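Local coordinates for membrane protein, putative (PDB 2QYB), which may combine transmembrane transport with phosphatase activity, although its function is unproven, and is represented here by its GAF domain alone, at residues F110-I115 against S127-T132; L49-Y54 against G64-P69; E72-E77 against M93-T98. One frame throughout, in Å; residues are numbered along the deposited sequence.

Contact 1 of 3, residues F110-I115 against S127-T132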
ATOM      1  N   PHE A 110      11.328  17.483  -9.747  1.00 34.39           N
ATOM      2  CA  PHE A 110      10.030  16.791  -9.717  1.00 34.42           C
ATOM      3  C   PHE A 110       9.243  16.918 -10.997  1.00 33.79           C
ATOM      4  O   PHE A 110       9.577  17.722 -11.858  1.00 34.02           O
ATOM      5  CB  PHE A 110       9.156  17.197  -8.493  1.00 35.28           C
ATOM      6  CG  PHE A 110       8.620  18.595  -8.559  1.00 36.49           C
ATOM      7  CD1 PHE A 110       7.431  18.865  -9.225  1.00 36.64           C
ATOM      8  CD2 PHE A 110       9.312  19.638  -7.972  1.00 35.07           C
ATOM      9  CE1 PHE A 110       6.943  20.164  -9.314  1.00 37.64           C
ATOM     10  CE2 PHE A 110       8.823  20.928  -8.035  1.00 35.62           C
ATOM     11  CZ  PHE A 110       7.632  21.193  -8.710  1.00 36.57           C
ATOM     12  N   ALA A 111       8.198  16.101 -11.116  1.00 33.00           N
ATOM     13  CA  ALA A 111       7.321  16.085 -12.314  1.00 32.48           C
ATOM     14  C   ALA A 111       5.905  15.643 -11.947  1.00 31.97           C
ATOM     15  O   ALA A 111       5.733  14.817 -11.058  1.00 31.89           O
ATOM     16  CB  ALA A 111       7.891  15.168 -13.393  1.00 31.70           C
ATOM     17  N   HIS A 112       4.907  16.247 -12.605  1.00 31.71           N
ATOM     18  CA  HIS A 112       3.509  15.828 -12.519  1.00 30.70           C
ATOM     19  C   HIS A 112       2.990  15.460 -13.905  1.00 29.49           C
ATOM     20  O   HIS A 112       3.051  16.260 -14.818  1.00 28.17           O
ATOM     21  CB  HIS A 112       2.647  16.920 -11.872  1.00 30.64           C
ATOM     22  CG  HIS A 112       3.029  17.225 -10.460  1.00 31.32           C
ATOM     23  ND1 HIS A 112       3.708  18.371 -10.089  1.00 35.39           N
ATOM     24  CD2 HIS A 112       2.829  16.526  -9.324  1.00 31.82           C
ATOM     25  CE1 HIS A 112       3.902  18.365  -8.781  1.00 35.17           C
ATOM     26  NE2 HIS A 112       3.372  17.259  -8.291  1.00 34.70           N
ATOM     27  N   ILE A 113       2.449  14.243 -14.027  1.00 29.42           N
ATOM     28  CA  ILE A 113       2.089  13.649 -15.298  1.00 29.27           C
ATOM     29  C   ILE A 113       0.649  13.234 -15.242  1.00 29.82           C
ATOM     30  O   ILE A 113       0.274  12.414 -14.398  1.00 30.18           O
ATOM     31  CB  ILE A 113       2.945  12.400 -15.611  1.00 29.60           C
ATOM     32  CG1 ILE A 113       4.450  12.754 -15.569  1.00 29.93           C
ATOM     33  CG2 ILE A 113       2.515  11.753 -16.968  1.00 28.03           C
ATOM     34  CD1 ILE A 113       5.109  12.134 -14.351  1.00 31.23           C
ATOM     35  N   PRO A 114      -0.177  13.768 -16.157  1.00 30.23           N
ATOM     36  CA  PRO A 114      -1.588  13.397 -16.154  1.00 30.59           C
ATOM     37  C   PRO A 114      -1.790  11.921 -16.446  1.00 31.22           C
ATOM     38  O   PRO A 114      -0.989  11.289 -17.190  1.00 31.09           O
ATOM     39  CB  PRO A 114      -2.189  14.266 -17.272  1.00 31.20           C
ATOM     40  CG  PRO A 114      -1.247  15.359 -17.475  1.00 30.26           C
ATOM     41  CD  PRO A 114       0.118  14.719 -17.235  1.00 29.86           C
ATOM     42  N   ILE A 115      -2.817  11.360 -15.821  1.00 32.03           N
ATOM     43  CA  ILE A 115      -3.164   9.951 -16.027  1.00 32.58           C
ATOM     44  C   ILE A 115      -4.488   9.969 -16.810  1.00 34.35           C
ATOM     45  O   ILE A 115      -5.538  10.375 -16.297  1.00 34.40           O
ATOM     46  CB  ILE A 115      -3.269   9.180 -14.720  1.00 32.01           C
ATOM     47  CG1 ILE A 115      -1.921   9.085 -14.011  1.00 29.85           C
ATOM     48  CG2 ILE A 115      -3.844   7.761 -14.960  1.00 31.94           C
ATOM     49  CD1 ILE A 115      -2.068   8.431 -12.602  1.00 30.96           C
ATOM     50  N   SER A 127       2.764  11.793  -9.805  1.00 27.82           N
ATOM     51  CA  SER A 127       3.735  12.798  -9.340  1.00 28.77           C
ATOM     52  C   SER A 127       4.995  12.082  -8.920  1.00 29.05           C
ATOM     53  O   SER A 127       4.915  11.101  -8.196  1.00 28.54           O
ATOM     54  CB  SER A 127       3.204  13.576  -8.118  1.00 28.25           C
ATOM     55  OG  SER A 127       1.855  14.035  -8.308  1.00 29.99           O
ATOM     56  N   VAL A 128       6.159  12.570  -9.325  1.00 30.46           N
ATOM     57  CA  VAL A 128       7.431  11.920  -8.958  1.00 31.09           C
ATOM     58  C   VAL A 128       8.507  12.916  -8.542  1.00 32.37           C
ATOM     59  O   VAL A 128       8.625  13.998  -9.089  1.00 33.08           O
ATOM     60  CB  VAL A 128       7.964  11.058 -10.128  1.00 31.22           C
ATOM     61  CG1 VAL A 128       6.923  10.017 -10.520  1.00 32.74           C
ATOM     62  CG2 VAL A 128       8.280  11.917 -11.356  1.00 32.41           C
ATOM     63  N   PHE A 129       9.341  12.506  -7.605  1.00 33.38           N
ATOM     64  CA  PHE A 129      10.277  13.416  -6.945  1.00 33.61           C
ATOM     65  C   PHE A 129      11.611  12.729  -6.749  1.00 33.53           C
ATOM     66  O   PHE A 129      11.657  11.605  -6.339  1.00 34.53           O
ATOM     67  CB  PHE A 129       9.726  13.788  -5.572  1.00 32.24           C
ATOM     68  CG  PHE A 129       8.336  14.324  -5.607  1.00 33.31           C
ATOM     69  CD1 PHE A 129       8.112  15.738  -5.608  1.00 33.33           C
ATOM     70  CD2 PHE A 129       7.235  13.448  -5.618  1.00 30.33           C
ATOM     71  CE1 PHE A 129       6.842  16.244  -5.628  1.00 29.40           C
ATOM     72  CE2 PHE A 129       5.973  13.950  -5.645  1.00 29.68           C
ATOM     73  CZ  PHE A 129       5.757  15.352  -5.656  1.00 30.19           C
ATOM     74  N   SER A 130      12.687  13.407  -7.059  1.00 35.08           N
ATOM     75  CA  SER A 130      14.021  12.964  -6.675  1.00 36.31           C
ATOM     76  C   SER A 130      14.598  13.918  -5.598  1.00 37.05           C
ATOM     77  O   SER A 130      14.626  15.108  -5.788  1.00 35.59           O
ATOM     78  CB  SER A 130      14.936  12.946  -7.897  1.00 35.66           C
ATOM     79  OG  SER A 130      16.279  12.686  -7.536  1.00 34.32           O
ATOM     80  N   ARG A 131      15.015  13.353  -4.466  1.00 38.83           N
ATOM     81  CA  ARG A 131      15.910  14.018  -3.513  1.00 40.74           C
ATOM     82  C   ARG A 131      17.395  13.766  -3.854  1.00 41.40           C
ATOM     83  O   ARG A 131      18.293  14.076  -3.049  1.00 41.16           O
ATOM     84  CB  ARG A 131      15.598  13.549  -2.082  1.00 40.36           C
ATOM     85  CG  ARG A 131      14.237  14.026  -1.625  1.00 42.82           C
ATOM     86  CD  ARG A 131      13.929  13.669  -0.207  1.00 43.75           C
ATOM     87  NE  ARG A 131      13.649  12.245  -0.120  1.00 47.51           N
ATOM     88  CZ  ARG A 131      12.434  11.692  -0.103  1.00 49.13           C
ATOM     89  NH1 ARG A 131      11.335  12.454  -0.137  1.00 49.33           N
ATOM     90  NH2 ARG A 131      12.330  10.354  -0.017  1.00 49.41           N
ATOM     91  N   THR A 132      17.644  13.232  -5.052  1.00 42.39           N
ATOM     92  CA  THR A 132      18.950  12.607  -5.390  1.00 42.99           C
ATOM     93  C   THR A 132      19.660  13.422  -6.495  1.00 43.67           C
ATOM     94  O   THR A 132      20.844  13.698  -6.366  1.00 44.64           O
ATOM     95  CB  THR A 132      18.789  11.071  -5.833  1.00 43.70           C
ATOM     96  OG1 THR A 132      17.988  10.332  -4.882  1.00 43.50           O
ATOM     97  CG2 THR A 132      20.166  10.368  -6.022  1.00 42.31           C
TER

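Contact 2 of 3, residues L49-Y54 against G64-P69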
ATOM      1  N   LEU A  49      -8.458  15.182  -5.984  1.00 35.83           N
ATOM      2  CA  LEU A  49      -7.336  14.273  -6.280  1.00 35.75           C
ATOM      3  C   LEU A  49      -6.839  13.616  -4.989  1.00 34.87           C
ATOM      4  O   LEU A  49      -6.100  14.218  -4.200  1.00 34.81           O
ATOM      5  CB  LEU A  49      -6.184  15.001  -6.978  1.00 35.72           C
ATOM      6  CG  LEU A  49      -6.349  15.279  -8.478  1.00 37.04           C
ATOM      7  CD1 LEU A  49      -5.238  16.196  -8.947  1.00 35.25           C
ATOM      8  CD2 LEU A  49      -6.358  13.973  -9.307  1.00 37.61           C
ATOM      9  N   ARG A  50      -7.288  12.382  -4.780  1.00 34.50           N
ATOM     10  CA  ARG A  50      -7.004  11.631  -3.595  1.00 34.04           C
ATOM     11  C   ARG A  50      -5.771  10.767  -3.820  1.00 33.77           C
ATOM     12  O   ARG A  50      -5.686  10.046  -4.828  1.00 32.84           O
ATOM     13  CB  ARG A  50      -8.193  10.721  -3.269  1.00 35.07           C
ATOM     14  CG  ARG A  50      -9.522  11.430  -2.922  1.00 38.42           C
ATOM     15  CD  ARG A  50      -9.627  11.915  -1.485  1.00 42.35           C
ATOM     16  NE  ARG A  50      -9.026  10.971  -0.535  1.00 45.15           N
ATOM     17  CZ  ARG A  50      -9.650   9.987   0.136  1.00 46.50           C
ATOM     18  NH1 ARG A  50      -8.935   9.199   0.941  1.00 46.18           N
ATOM     19  NH2 ARG A  50     -10.957   9.756   0.009  1.00 46.13           N
ATOM     20  N   VAL A  51      -4.859  10.789  -2.850  1.00 32.95           N
ATOM     21  CA  VAL A  51      -3.749   9.823  -2.806  1.00 32.25           C
ATOM     22  C   VAL A  51      -4.236   8.374  -2.671  1.00 32.85           C
ATOM     23  O   VAL A  51      -4.906   7.993  -1.675  1.00 32.07           O
ATOM     24  CB  VAL A  51      -2.776  10.090  -1.655  1.00 31.63           C
ATOM     25  CG1 VAL A  51      -1.680   9.029  -1.665  1.00 29.96           C
ATOM     26  CG2 VAL A  51      -2.222  11.524  -1.753  1.00 29.37           C
ATOM     27  N   ARG A  52      -3.925   7.584  -3.712  1.00 32.29           N
ATOM     28  CA  ARG A  52      -4.340   6.180  -3.773  1.00 30.96           C
ATOM     29  C   ARG A  52      -3.165   5.202  -3.796  1.00 30.00           C
ATOM     30  O   ARG A  52      -3.354   4.044  -3.557  1.00 30.67           O
ATOM     31  CB  ARG A  52      -5.235   5.961  -4.998  1.00 30.27           C
ATOM     32  CG  ARG A  52      -6.532   6.775  -4.980  1.00 29.16           C
ATOM     33  CD  ARG A  52      -7.236   6.706  -3.614  1.00 29.56           C
ATOM     34  NE  ARG A  52      -8.628   7.101  -3.681  1.00 27.07           N
ATOM     35  CZ  ARG A  52      -9.474   7.034  -2.668  1.00 28.74           C
ATOM     36  NH1 ARG A  52      -9.069   6.580  -1.500  1.00 31.32           N
ATOM     37  NH2 ARG A  52     -10.739   7.418  -2.817  1.00 30.80           N
ATOM     38  N   SER A  53      -1.966   5.661  -4.082  1.00 29.41           N
ATOM     39  CA  SER A  53      -0.823   4.792  -4.123  1.00 29.56           C
ATOM     40  C   SER A  53       0.415   5.632  -4.039  1.00 30.23           C
ATOM     41  O   SER A  53       0.429   6.737  -4.489  1.00 30.74           O
ATOM     42  CB  SER A  53      -0.819   3.992  -5.435  1.00 29.14           C
ATOM     43  OG  SER A  53       0.324   3.166  -5.517  1.00 29.19           O
ATOM     44  N   TYR A  54       1.471   5.096  -3.471  1.00 32.71           N
ATOM     45  CA  TYR A  54       2.734   5.843  -3.339  1.00 34.08           C
ATOM     46  C   TYR A  54       3.870   4.881  -2.989  1.00 33.80           C
ATOM     47  O   TYR A  54       3.634   3.823  -2.439  1.00 33.25           O
ATOM     48  CB  TYR A  54       2.598   6.927  -2.266  1.00 35.22           C
ATOM     49  CG  TYR A  54       2.583   6.370  -0.897  1.00 36.21           C
ATOM     50  CD1 TYR A  54       1.391   6.179  -0.197  1.00 38.01           C
ATOM     51  CD2 TYR A  54       3.780   5.997  -0.299  1.00 38.67           C
ATOM     52  CE1 TYR A  54       1.417   5.623   1.091  1.00 39.88           C
ATOM     53  CE2 TYR A  54       3.819   5.448   0.941  1.00 38.92           C
ATOM     54  CZ  TYR A  54       2.655   5.263   1.636  1.00 38.43           C
ATOM     55  OH  TYR A  54       2.804   4.726   2.883  1.00 40.90           O
ATOM     56  N   GLY A  64       2.590  14.937  -0.020  1.00 44.76           N
ATOM     57  CA  GLY A  64       1.700  13.807   0.330  1.00 44.97           C
ATOM     58  C   GLY A  64       0.175  13.942   0.528  1.00 45.19           C
ATOM     59  O   GLY A  64      -0.508  12.909   0.895  1.00 45.21           O
ATOM     60  N   LYS A  65      -0.383  15.146   0.318  1.00 43.95           N
ATOM     61  CA  LYS A  65      -1.799  15.380   0.668  1.00 44.07           C
ATOM     62  C   LYS A  65      -2.793  15.171  -0.490  1.00 44.32           C
ATOM     63  O   LYS A  65      -2.417  15.008  -1.621  1.00 43.41           O
ATOM     64  CB  LYS A  65      -1.972  16.780   1.260  1.00 43.69           C
ATOM     65  CG  LYS A  65      -1.167  16.982   2.542  1.00 44.26           C
ATOM     66  CD  LYS A  65      -0.874  18.439   2.817  1.00 43.63           C
ATOM     67  CE  LYS A  65      -0.133  18.614   4.133  1.00 43.88           C
ATOM     68  NZ  LYS A  65      -0.638  19.793   4.913  1.00 44.05           N
ATOM     69  N   ASP A  66      -4.081  15.218  -0.181  1.00 45.17           N
ATOM     70  CA  ASP A  66      -5.104  15.248  -1.199  1.00 46.33           C
ATOM     71  C   ASP A  66      -5.274  16.666  -1.764  1.00 46.99           C
ATOM     72  O   ASP A  66      -5.132  17.641  -1.019  1.00 47.14           O
ATOM     73  CB  ASP A  66      -6.409  14.724  -0.594  1.00 46.39           C
ATOM     74  CG  ASP A  66      -6.334  13.240  -0.242  1.00 45.13           C
ATOM     75  OD1 ASP A  66      -5.374  12.543  -0.660  1.00 40.94           O
ATOM     76  OD2 ASP A  66      -7.254  12.783   0.454  1.00 43.74           O
ATOM     77  N   TRP A  67      -5.549  16.789  -3.069  1.00 47.71           N
ATOM     78  CA  TRP A  67      -5.676  18.114  -3.707  1.00 48.41           C
ATOM     79  C   TRP A  67      -6.965  18.343  -4.504  1.00 49.32           C
ATOM     80  O   TRP A  67      -7.309  17.592  -5.441  1.00 48.22           O
ATOM     81  CB  TRP A  67      -4.438  18.418  -4.585  1.00 49.83           C
ATOM     82  CG  TRP A  67      -3.225  18.545  -3.722  1.00 51.66           C
ATOM     83  CD1 TRP A  67      -2.393  17.540  -3.340  1.00 52.54           C
ATOM     84  CD2 TRP A  67      -2.773  19.725  -3.030  1.00 52.50           C
ATOM     85  NE1 TRP A  67      -1.436  18.011  -2.496  1.00 53.17           N
ATOM     86  CE2 TRP A  67      -1.628  19.355  -2.294  1.00 52.86           C
ATOM     87  CE3 TRP A  67      -3.211  21.060  -2.987  1.00 52.80           C
ATOM     88  CZ2 TRP A  67      -0.916  20.263  -1.478  1.00 52.53           C
ATOM     89  CZ3 TRP A  67      -2.480  21.983  -2.197  1.00 52.96           C
ATOM     90  CH2 TRP A  67      -1.347  21.570  -1.449  1.00 51.98           C
ATOM     91  N   GLU A  68      -7.685  19.396  -4.110  1.00 50.19           N
ATOM     92  CA  GLU A  68      -8.632  20.059  -5.012  1.00 50.87           C
ATOM     93  C   GLU A  68      -7.809  20.739  -6.122  1.00 50.88           C
ATOM     94  O   GLU A  68      -7.001  21.663  -5.855  1.00 50.32           O
ATOM     95  CB  GLU A  68      -9.483  21.089  -4.288  1.00 50.85           C
ATOM     96  CG  GLU A  68     -10.236  20.519  -3.084  1.00 52.54           C
ATOM     97  CD  GLU A  68     -11.331  21.438  -2.547  1.00 51.56           C
ATOM     98  OE1 GLU A  68     -11.370  22.642  -2.896  1.00 52.70           O
ATOM     99  OE2 GLU A  68     -12.148  20.931  -1.763  1.00 52.67           O
ATOM    100  N   PRO A  69      -8.003  20.277  -7.372  1.00 50.91           N
ATOM    101  CA  PRO A  69      -7.167  20.807  -8.442  1.00 50.88           C
ATOM    102  C   PRO A  69      -7.416  22.307  -8.644  1.00 50.95           C
ATOM    103  O   PRO A  69      -8.562  22.775  -8.600  1.00 50.62           O
ATOM    104  CB  PRO A  69      -7.561  19.967  -9.661  1.00 50.62           C
ATOM    105  CG  PRO A  69      -8.890  19.438  -9.347  1.00 50.76           C
ATOM    106  CD  PRO A  69      -8.993  19.303  -7.861  1.00 50.27           C
TER
HETATM  107  O   HOH W   1      -6.203   9.654   0.034  1.00 52.31           O

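Contact 3 of 3, residues E72-E77 against M93-T98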
ATOM      1  N   GLU A  72      -3.277  27.512  -9.514  1.00 50.27           N
ATOM      2  CA  GLU A  72      -2.172  28.046  -8.683  1.00 49.96           C
ATOM      3  C   GLU A  72      -1.130  27.020  -8.159  1.00 49.26           C
ATOM      4  O   GLU A  72      -0.113  27.410  -7.572  1.00 48.97           O
ATOM      5  CB  GLU A  72      -2.718  28.854  -7.484  1.00 50.49           C
ATOM      6  CG  GLU A  72      -3.445  30.164  -7.852  1.00 51.27           C
ATOM      7  CD  GLU A  72      -4.938  29.970  -8.175  1.00 53.28           C
ATOM      8  OE1 GLU A  72      -5.500  28.845  -7.966  1.00 52.36           O
ATOM      9  OE2 GLU A  72      -5.538  30.961  -8.646  1.00 53.73           O
ATOM     10  N   THR A  73      -1.379  25.731  -8.354  1.00 48.37           N
ATOM     11  CA  THR A  73      -0.399  24.708  -8.029  1.00 47.84           C
ATOM     12  C   THR A  73       0.094  24.056  -9.320  1.00 47.18           C
ATOM     13  O   THR A  73      -0.633  24.031 -10.297  1.00 46.48           O
ATOM     14  CB  THR A  73      -1.037  23.625  -7.100  1.00 48.27           C
ATOM     15  OG1 THR A  73      -2.139  23.020  -7.778  1.00 44.78           O
ATOM     16  CG2 THR A  73      -1.529  24.256  -5.729  1.00 47.83           C
ATOM     17  N   TYR A  74       1.311  23.491  -9.309  1.00 46.80           N
ATOM     18  CA  TYR A  74       1.840  22.759 -10.485  1.00 46.22           C
ATOM     19  C   TYR A  74       1.005  21.520 -10.798  1.00 45.13           C
ATOM     20  O   TYR A  74       0.771  21.209 -11.940  1.00 44.04           O
ATOM     21  CB  TYR A  74       3.274  22.283 -10.270  1.00 46.72           C
ATOM     22  CG  TYR A  74       4.326  23.342 -10.113  1.00 47.08           C
ATOM     23  CD1 TYR A  74       4.872  23.988 -11.215  1.00 47.76           C
ATOM     24  CD2 TYR A  74       4.829  23.655  -8.860  1.00 47.88           C
ATOM     25  CE1 TYR A  74       5.870  24.963 -11.075  1.00 46.40           C
ATOM     26  CE2 TYR A  74       5.818  24.623  -8.716  1.00 48.73           C
ATOM     27  CZ  TYR A  74       6.334  25.275  -9.831  1.00 47.49           C
ATOM     28  OH  TYR A  74       7.324  26.232  -9.668  1.00 48.51           O
ATOM     29  N   ILE A  75       0.590  20.813  -9.755  1.00 44.89           N
ATOM     30  CA  ILE A  75      -0.226  19.617  -9.878  1.00 44.95           C
ATOM     31  C   ILE A  75      -1.660  19.895 -10.387  1.00 44.82           C
ATOM     32  O   ILE A  75      -2.201  19.167 -11.211  1.00 44.23           O
ATOM     33  CB  ILE A  75      -0.269  18.862  -8.531  1.00 44.98           C
ATOM     34  CG1 ILE A  75      -0.875  17.471  -8.720  1.00 43.34           C
ATOM     35  CG2 ILE A  75      -1.025  19.699  -7.447  1.00 45.03           C
ATOM     36  CD1 ILE A  75      -0.634  16.578  -7.557  1.00 45.20           C
ATOM     37  N   GLY A  76      -2.262  20.973  -9.921  1.00 45.39           N
ATOM     38  CA  GLY A  76      -3.554  21.414 -10.450  1.00 45.50           C
ATOM     39  C   GLY A  76      -3.458  21.848 -11.901  1.00 45.69           C
ATOM     40  O   GLY A  76      -4.387  21.640 -12.682  1.00 45.82           O
ATOM     41  N   GLU A  77      -2.332  22.457 -12.256  1.00 45.67           N
ATOM     42  CA  GLU A  77      -2.132  22.939 -13.611  1.00 45.21           C
ATOM     43  C   GLU A  77      -1.939  21.755 -14.550  1.00 44.52           C
ATOM     44  O   GLU A  77      -2.433  21.766 -15.661  1.00 44.43           O
ATOM     45  CB  GLU A  77      -0.940  23.920 -13.682  1.00 46.27           C
ATOM     46  CG  GLU A  77      -0.522  24.398 -15.125  1.00 47.45           C
ATOM     47  CD  GLU A  77      -1.682  24.985 -15.931  1.00 51.90           C
ATOM     48  OE1 GLU A  77      -2.718  25.298 -15.309  1.00 57.93           O
ATOM     49  OE2 GLU A  77      -1.572  25.134 -17.179  1.00 52.44           O
HETATM   50  N   MSE A  93      13.026  27.521  -9.164  1.00 38.42           N
HETATM   51  CA  MSE A  93      11.582  27.770  -9.127  1.00 37.75           C
HETATM   52  C   MSE A  93      11.264  29.205  -8.804  1.00 38.81           C
HETATM   53  O   MSE A  93      11.991  29.865  -8.060  1.00 39.09           O
HETATM   54  CB  MSE A  93      10.954  26.936  -8.025  1.00 38.35           C
HETATM   55  CG  MSE A  93      10.990  25.448  -8.253  1.00 36.93           C
HETATM   56 SE   MSE A  93      10.377  24.566  -6.651  0.60 34.98          SE
HETATM   57  CE  MSE A  93       8.487  24.780  -6.974  1.00 30.58           C
ATOM     58  N   THR A  94      10.138  29.671  -9.328  1.00 39.79           N
ATOM     59  CA  THR A  94       9.683  31.033  -9.108  1.00 40.44           C
ATOM     60  C   THR A  94       8.644  31.189  -7.946  1.00 40.67           C
ATOM     61  O   THR A  94       8.203  32.302  -7.678  1.00 40.85           O
ATOM     62  CB  THR A  94       9.079  31.603 -10.426  1.00 41.11           C
ATOM     63  OG1 THR A  94       7.902  30.866 -10.761  1.00 42.70           O
ATOM     64  CG2 THR A  94      10.080  31.476 -11.585  1.00 40.29           C
ATOM     65  N   LYS A  95       8.253  30.099  -7.283  1.00 39.90           N
ATOM     66  CA  LYS A  95       7.373  30.184  -6.130  1.00 39.30           C
ATOM     67  C   LYS A  95       8.251  30.120  -4.882  1.00 38.91           C
ATOM     68  O   LYS A  95       8.779  29.062  -4.524  1.00 38.49           O
ATOM     69  CB  LYS A  95       6.388  29.033  -6.129  1.00 39.98           C
ATOM     70  CG  LYS A  95       5.198  29.210  -7.037  1.00 39.25           C
ATOM     71  CD  LYS A  95       4.503  27.886  -7.280  1.00 39.33           C
ATOM     72  CE  LYS A  95       3.521  27.996  -8.470  1.00 39.17           C
ATOM     73  NZ  LYS A  95       2.436  29.004  -8.208  1.00 38.79           N
ATOM     74  N   PRO A  96       8.453  31.268  -4.234  1.00 38.31           N
ATOM     75  CA  PRO A  96       9.530  31.267  -3.250  1.00 37.77           C
ATOM     76  C   PRO A  96       9.274  30.477  -1.962  1.00 37.35           C
ATOM     77  O   PRO A  96      10.190  29.831  -1.472  1.00 36.97           O
ATOM     78  CB  PRO A  96       9.784  32.758  -2.986  1.00 37.96           C
ATOM     79  CG  PRO A  96       8.577  33.504  -3.519  1.00 37.84           C
ATOM     80  CD  PRO A  96       7.809  32.584  -4.408  1.00 37.76           C
ATOM     81  N   LEU A  97       8.067  30.517  -1.409  1.00 37.30           N
ATOM     82  CA  LEU A  97       7.783  29.723  -0.206  1.00 37.02           C
ATOM     83  C   LEU A  97       7.736  28.223  -0.508  1.00 36.44           C
ATOM     84  O   LEU A  97       8.290  27.419   0.218  1.00 35.76           O
ATOM     85  CB  LEU A  97       6.461  30.152   0.453  1.00 37.09           C
ATOM     86  CG  LEU A  97       6.155  29.248   1.656  1.00 37.16           C
ATOM     87  CD1 LEU A  97       7.159  29.547   2.828  1.00 33.42           C
ATOM     88  CD2 LEU A  97       4.729  29.385   2.046  1.00 37.43           C
ATOM     89  N   THR A  98       7.034  27.873  -1.570  1.00 36.81           N
ATOM     90  CA  THR A  98       6.939  26.515  -2.030  1.00 37.97           C
ATOM     91  C   THR A  98       8.351  25.970  -2.280  1.00 38.61           C
ATOM     92  O   THR A  98       8.726  24.944  -1.727  1.00 38.37           O
ATOM     93  CB  THR A  98       6.076  26.446  -3.324  1.00 38.45           C
ATOM     94  OG1 THR A  98       4.804  27.093  -3.105  1.00 38.58           O
ATOM     95  CG2 THR A  98       5.887  25.006  -3.800  1.00 36.95           C
TER

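Contact 1 of 3, residues F110-I115 against S127-T132
F110, H112 and F129 bring three aromatic side chains together on one face of a two-stranded pairing, with the F129 ring in contact with both of the others. The motif is a β hairpin, strands 109-115 and 124-130 in the antiparallel sheet of the GAF domain, and it illustrates how strand register chooses side-chain neighbours. F110-F129 and H112-S127 are non-hydrogen-bonded pairs, and between them A111-V128 is the hydrogen-bonded one. F110 CG sits in the crowded position between the backbone N and the carbonyl carbon (chi1 70°), while the end of the ring leads away from the facing strand. Much of the touching therefore falls to its methylene, with F110 CB 3.4 Å from F129 CD1, and the two ring planes are inclined by 31°. H112 meets a different corner of the same ring: its NE2 lies 4.0 Å from F129 CZ, the planes being 82° apart. Helix 74-81 packs on this face, where Y74 sets its ring edge-to-face with F110. On the opposite face A111 CB touches V128 CG2 at 3.9 Å, and I113 CD1 comes within 4.4 Å of the same methyl, beside F137 and residues of helix 139-158. Two backbone bonds tie the central pair: A111 N gives to V128 O at 3.0 Å, and V128 N to A111 O at 2.9 Å. That A111 O also receives a CA-H...O contact from S127 CA, at 3.3 Å.

Contact 2 of 3, residues L49-Y54 against G64-P69
D66 OD1 is gripped by the backbone N of V51 at 2.9 Å and approached by a water at 3.1 Å. The V51 N-H comes from above the carboxylate plane, 42° out of it. The site lies where a loop folds back on strand 49-56, an outermost strand of the GAF sheet, through a single antiparallel bridge between L49 and W67. In that bridge L49 N donates to W67 O at 2.7 Å and W67 N to L49 O at 2.9 Å. The other carboxylate oxygen forms a salt bridge, R50 NE lying 2.7 Å from D66 OD2, but as a hydrogen bond it is weak, the N-H...O angle being only 122°. The R50 chain bends at chi2 (-82°) and chi3, and its NH1 donates to the same water, which also lies within bonding distance of V51 O, an acceptor that competes with D66 OD1 for its protons. Over one face of this guanidinium sits R52 NH1; nearby acids, D66 and D17 of the second subunit, which salt-bridges R52, probably ease the repulsion. V51 CG2 rests 3.4 Å from G64 O. Where F79 of helix 74-81 packs against both residues, L49 CD1 lies 4.5 Å from P69 CB.

Contact 3 of 3, residues E72-E77 against M93-T98
The N-terminal ends of two helices meet here, K95 from the N-cap position of helix 96-104 reaching E72, just before helix 74-81, and Y74 in its first turn. K95 NZ donates to the backbone carbonyl E72 O at 3.1 Å, standing 37° above the carbonyl plane. The glutamate's own carboxylate leads elsewhere, with E72 OE1 7.9 Å from K95 NZ, so it is the peptide oxygen of E72, not its carboxylate, that takes the lysine. Its chain is extended as far as CE and bends only at the last torsion (chi4 -62°), which turns NZ towards that oxygen. On the way the aliphatic part slides past the tyrosine in the opposite direction: K95 CD is 3.8 Å from Y74 CE2, and CE lies over one ring face near the rim. The ammonium itself is 5.8 Å from the Y74 ring centroid, a long cation-pi approach of at most weak attraction. In this GAF domain the helix 74-81 begins with a classic N-cap, T73 OG1 accepting from G76 N at 3.0 Å, and OG1 bonds in addition to E70 O. Y74 follows directly after this cap, and its hydroxyl end projects towards M93, a selenomethionine that packs also on V87, F110 and M102. There Y74 OH lies 4.0 Å from M93 CG, the two side chains crossing at a slant.

In the fold
The three contacts follow one another along the chain within a single GAF domain. Contacts 1 and 3, with centres 13 Å apart, touch directly: helix 74-81 lies on the aromatic face of the hairpin, H112 ND1 being 3.9 Å from Y74 CB and S127 OG 3.6 Å from I75 CD1. Contact 2 belongs to the same sheet but lies at one edge of it, since strand 37-43 separates strand 49-56 from strand 124-130; its nearest atoms stay about 6 Å from those of contact 1. Contacts 2 and 3 adjoin only in sequence, their centres 16 Å apart. Of the three, contact 2 alone reaches the second subunit.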